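Local coordinates for DUF4442 domain-containing protein (Pseudomonas aeruginosa, PDB 1YOC) that is of unknown function but has a hotdog-type fold related to PaaI thioesterases, consistent with action on an acyl thioester, at residues 16-21 and 32-37; 44-49 and 105-110. All coordinates share one frame; numbering follows the deposited sequence.

Contact 1: residues 16-21 and 32-37; sequences AQFSAM and IAPQFV
Ser19 OG is gripped by a water 2.6 Å away and by the carbonyl oxygen of Pro15, at the start of helix 15-25, to which it hydrogen-bonds. The water donates to Pro34 O at 2.8 Å, so the helix side chain reaches the backbone of 32-37 through one solvent molecule, while Gln35 NE2 stands 3.0 Å from Ser19 OG. Gln35 NE2 also hydrogen-bonds to Pro15 O. The Gln35 chain bends at chi2 (-70°), which turns CD toward the helix; Gln35 OE1 lies 3.5 Å from Phe18 CD2. In the hotdog fold of this family, this joins an N-terminal helix to the first, outermost strand of the sheet within the chain. Phe18 supplies the apolar part. Its CG is anti to the backbone N (chi1 176°), and the ring presents its edge to Pro34 O, 3.2 Å from Phe18 CE2. Farther out, Phe18 CZ comes in near the plane of the Phe36 ring, at its edge, 3.6 Å from Phe36 CD2, the two ring planes being 77° apart. Met7 of helix 2-13 touches both phenylalanines, and Leu72 of helix 63-81 packs on Pro34 and Phe36.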
# COMPACT_ATOMS: atom_id res chain seq x y z
N ALA B 16 -9.17 21.77 -4.22
CA ALA B 16 -7.93 22.29 -3.66
C ALA B 16 -8.00 22.36 -2.12
O ALA B 16 -7.01 22.13 -1.42
CB ALA B 16 -7.61 23.70 -4.24
N GLN B 17 -9.18 22.67 -1.58
CA GLN B 17 -9.31 22.73 -0.13
C GLN B 17 -9.26 21.29 0.42
O GLN B 17 -8.68 21.05 1.47
CB GLN B 17 -10.63 23.39 0.30
CG GLN B 17 -10.81 24.89 -0.12
CD GLN B 17 -11.45 25.08 -1.51
OE1 GLN B 17 -11.90 26.19 -1.86
NE2 GLN B 17 -11.49 24.02 -2.31
N PHE B 18 -9.92 20.36 -0.26
CA PHE B 18 -9.90 18.96 0.22
C PHE B 18 -8.46 18.48 0.20
O PHE B 18 -7.99 17.82 1.15
CB PHE B 18 -10.76 18.07 -0.68
CG PHE B 18 -10.71 16.62 -0.31
CD1 PHE B 18 -11.59 16.11 0.67
CD2 PHE B 18 -9.75 15.80 -0.87
CE1 PHE B 18 -11.50 14.79 1.09
CE2 PHE B 18 -9.63 14.45 -0.46
CZ PHE B 18 -10.51 13.94 0.54
N SER B 19 -7.74 18.80 -0.87
CA SER B 19 -6.35 18.38 -0.99
C SER B 19 -5.48 18.91 0.13
O SER B 19 -4.62 18.19 0.65
CB SER B 19 -5.76 18.79 -2.35
OG SER B 19 -6.33 18.03 -3.41
N ALA B 20 -5.71 20.16 0.52
CA ALA B 20 -4.89 20.75 1.60
C ALA B 20 -5.27 20.16 2.95
O ALA B 20 -4.41 19.95 3.85
CB ALA B 20 -5.06 22.27 1.64
N MET B 21 -6.55 19.88 3.11
CA MET B 21 -6.97 19.31 4.37
C MET B 21 -6.37 17.90 4.52
O MET B 21 -5.78 17.56 5.56
CB MET B 21 -8.51 19.25 4.45
CG MET B 21 -9.09 18.57 5.71
SD MET B 21 -9.00 16.71 5.69
CE MET B 21 -10.22 16.32 4.30
N ILE B 32 -1.22 10.34 -3.00
CA ILE B 32 -1.91 10.04 -4.27
C ILE B 32 -2.86 11.16 -4.71
O ILE B 32 -3.49 11.05 -5.75
CB ILE B 32 -2.69 8.70 -4.24
CG1 ILE B 32 -3.80 8.71 -3.17
CG2 ILE B 32 -1.73 7.52 -3.95
CD1 ILE B 32 -4.77 7.48 -3.29
N ALA B 33 -2.92 12.26 -3.95
CA ALA B 33 -3.78 13.43 -4.30
C ALA B 33 -5.19 12.99 -4.66
O ALA B 33 -5.70 13.26 -5.73
CB ALA B 33 -3.14 14.19 -5.49
N PRO B 34 -5.87 12.31 -3.72
CA PRO B 34 -7.22 11.82 -3.98
C PRO B 34 -8.36 12.83 -3.80
O PRO B 34 -8.16 13.92 -3.24
CB PRO B 34 -7.34 10.68 -2.97
CG PRO B 34 -6.65 11.33 -1.72
CD PRO B 34 -5.51 12.17 -2.29
N GLN B 35 -9.54 12.47 -4.31
CA GLN B 35 -10.74 13.28 -4.12
C GLN B 35 -11.86 12.26 -3.90
O GLN B 35 -11.78 11.11 -4.37
CB GLN B 35 -11.07 14.09 -5.38
CG GLN B 35 -10.01 15.13 -5.75
CD GLN B 35 -9.99 16.28 -4.74
OE1 GLN B 35 -10.98 16.53 -4.05
NE2 GLN B 35 -8.87 16.96 -4.66
N PHE B 36 -12.89 12.64 -3.17
CA PHE B 36 -14.03 11.74 -3.02
C PHE B 36 -15.07 12.17 -4.06
O PHE B 36 -15.31 13.39 -4.26
CB PHE B 36 -14.70 11.89 -1.66
CG PHE B 36 -14.11 11.00 -0.61
CD1 PHE B 36 -14.65 9.73 -0.35
CD2 PHE B 36 -13.00 11.41 0.11
CE1 PHE B 36 -14.06 8.90 0.62
CE2 PHE B 36 -12.43 10.60 1.06
CZ PHE B 36 -12.96 9.33 1.33
N VAL B 37 -15.69 11.18 -4.70
CA VAL B 37 -16.78 11.41 -5.67
C VAL B 37 -18.05 11.28 -4.82
O VAL B 37 -19.01 12.06 -4.96
CB VAL B 37 -16.83 10.33 -6.77
CG1 VAL B 37 -18.10 10.53 -7.66
CG2 VAL B 37 -15.59 10.40 -7.59
O HOH W 1 -5.89 15.50 -2.81

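Contact 2: residues 44-49 and 105-110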
# COMPACT_ATOMS: atom_id res chain seq x y z
N ALA B 44 -18.58 4.37 -0.67
CA ALA B 44 -17.56 5.41 -0.85
C ALA B 44 -16.96 5.23 -2.24
O ALA B 44 -16.78 4.10 -2.74
CB ALA B 44 -16.46 5.31 0.21
N GLU B 45 -16.69 6.36 -2.87
CA GLU B 45 -16.08 6.34 -4.18
C GLU B 45 -15.06 7.45 -4.24
O GLU B 45 -15.37 8.62 -3.96
CB GLU B 45 -17.15 6.51 -5.28
CG GLU B 45 -16.60 6.44 -6.70
CD GLU B 45 -17.71 6.63 -7.74
OE1 GLU B 45 -18.90 6.36 -7.43
OE2 GLU B 45 -17.42 7.02 -8.88
N VAL B 46 -13.83 7.07 -4.57
CA VAL B 46 -12.72 8.04 -4.63
C VAL B 46 -12.03 7.98 -5.99
O VAL B 46 -12.08 6.95 -6.70
CB VAL B 46 -11.61 7.76 -3.54
CG1 VAL B 46 -12.22 7.67 -2.13
CG2 VAL B 46 -10.91 6.51 -3.85
N THR B 47 -11.39 9.07 -6.35
CA THR B 47 -10.66 9.08 -7.61
C THR B 47 -9.28 9.66 -7.32
O THR B 47 -9.12 10.35 -6.33
CB THR B 47 -11.31 10.02 -8.67
OG1 THR B 47 -11.41 11.35 -8.13
CG2 THR B 47 -12.73 9.55 -9.04
N PHE B 48 -8.26 9.32 -8.12
CA PHE B 48 -6.99 10.01 -7.97
C PHE B 48 -6.36 10.05 -9.38
O PHE B 48 -6.56 9.15 -10.20
CB PHE B 48 -6.06 9.42 -6.88
CG PHE B 48 -5.43 8.08 -7.23
CD1 PHE B 48 -4.20 8.03 -7.86
CD2 PHE B 48 -6.05 6.89 -6.82
CE1 PHE B 48 -3.54 6.77 -8.08
CE2 PHE B 48 -5.43 5.64 -7.02
CZ PHE B 48 -4.19 5.57 -7.63
N PRO B 49 -5.61 11.11 -9.67
CA PRO B 49 -5.02 11.20 -11.02
C PRO B 49 -3.72 10.46 -11.29
O PRO B 49 -2.86 10.31 -10.42
CB PRO B 49 -4.83 12.70 -11.21
CG PRO B 49 -4.37 13.13 -9.81
CD PRO B 49 -5.34 12.32 -8.88
N VAL B 105 -7.56 6.81 -11.87
CA VAL B 105 -8.22 5.74 -11.14
C VAL B 105 -9.48 6.13 -10.37
O VAL B 105 -9.56 7.24 -9.82
CB VAL B 105 -7.19 5.12 -10.13
CG1 VAL B 105 -7.80 3.92 -9.44
CG2 VAL B 105 -5.93 4.66 -10.90
N ARG B 106 -10.45 5.23 -10.36
CA ARG B 106 -11.70 5.40 -9.61
C ARG B 106 -11.81 4.14 -8.72
O ARG B 106 -11.74 3.02 -9.23
CB ARG B 106 -12.90 5.46 -10.59
CG ARG B 106 -14.30 5.73 -9.98
CD ARG B 106 -15.40 5.87 -11.13
NE ARG B 106 -16.13 4.60 -11.39
CZ ARG B 106 -15.95 3.82 -12.47
NH1 ARG B 106 -15.07 4.16 -13.40
NH2 ARG B 106 -16.65 2.69 -12.62
N ALA B 107 -11.93 4.31 -7.41
CA ALA B 107 -12.04 3.16 -6.54
C ALA B 107 -13.39 3.19 -5.87
O ALA B 107 -13.80 4.21 -5.33
CB ALA B 107 -10.89 3.19 -5.48
N VAL B 108 -14.07 2.04 -5.88
CA VAL B 108 -15.40 1.96 -5.32
C VAL B 108 -15.46 0.96 -4.18
O VAL B 108 -15.02 -0.19 -4.32
CB VAL B 108 -16.41 1.52 -6.43
CG1 VAL B 108 -17.81 1.32 -5.82
CG2 VAL B 108 -16.43 2.55 -7.60
N ALA B 109 -16.01 1.40 -3.04
CA ALA B 109 -16.15 0.52 -1.88
C ALA B 109 -17.66 0.41 -1.67
O ALA B 109 -18.33 1.34 -1.20
CB ALA B 109 -15.43 1.17 -0.60
N ASP B 110 -18.21 -0.74 -2.07
CA ASP B 110 -19.67 -0.99 -1.96
C ASP B 110 -19.96 -1.65 -0.62
O ASP B 110 -19.65 -2.84 -0.45
CB ASP B 110 -20.06 -1.92 -3.12
CG ASP B 110 -21.53 -2.35 -3.10
OD1 ASP B 110 -22.25 -2.01 -2.14
OD2 ASP B 110 -21.93 -3.02 -4.07
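Ala44, Val46 and Phe48 spend both their N-H and C=O groups on Ala109, Ala107 and Val105, making three antiparallel hydrogen-bonded pairs. The shortest of the six bonds runs from Ala107 N to Val46 O (2.7 Å, 168° at the hydrogen); that from Phe48 N to Val105 O is less straight (151°). Three of the acceptors also take CA-H...O contacts, as from Thr47 CA to Val105 O at 3.1 Å. The backbone groups of the non-hydrogen-bonded residues turn outward: Glu45 and Thr47 bond to strand 35-40, Arg106 and Val108 to strand 120-130. The two strands are interior neighbours in the antiparallel sheet of the hotdog fold, second and third from the 35-40 edge. On the face bearing Ala44, Val46 and Phe48, the side chains of Phe48, Val105 and Ala109 pack against helix 63-81. There Val105 CB sits over one face of the Phe48 ring, 4.0 Å from its centroid and offset toward the rim. On the other face, the extended chain of Glu45 carries CD across toward Arg106. Glu45 OE2 lies 3.2 Å from Arg106 CD, at the edge of the guanidinium. The salt bridge from Glu45 OE2 to Arg106 NE is long, 3.7 Å, with the planes 65° apart. Stronger partners lie elsewhere: Tyr43 OH for Glu45 OE1, Asp132 for Arg106 NH1, with Tyr129 in a cation-pi contact with Arg106.

In the fold
The two contacts come in series along the chain, contact 1 closing before contact 2 opens, and their centres lie about 12 Å apart. Strands 35-40 and 43-48 are consecutive in sequence and adjacent in the sheet, so they join the contacts directly: Val37 N lies 2.7 Å from Glu45 O and Gln35 O 2.9 Å from Thr47 N, both probable hydrogen bonds. Contact 2 then carries the sheet inward to strand 105-110, after a stretch of chain that includes helix 63-81. That helix touches side chains of both contacts. Helix 15-25 is thus tied to the edge of a continuous sheet, while Ile32 reaches Tyr28 of the second subunit, placing contact 1 beside the dimer interface.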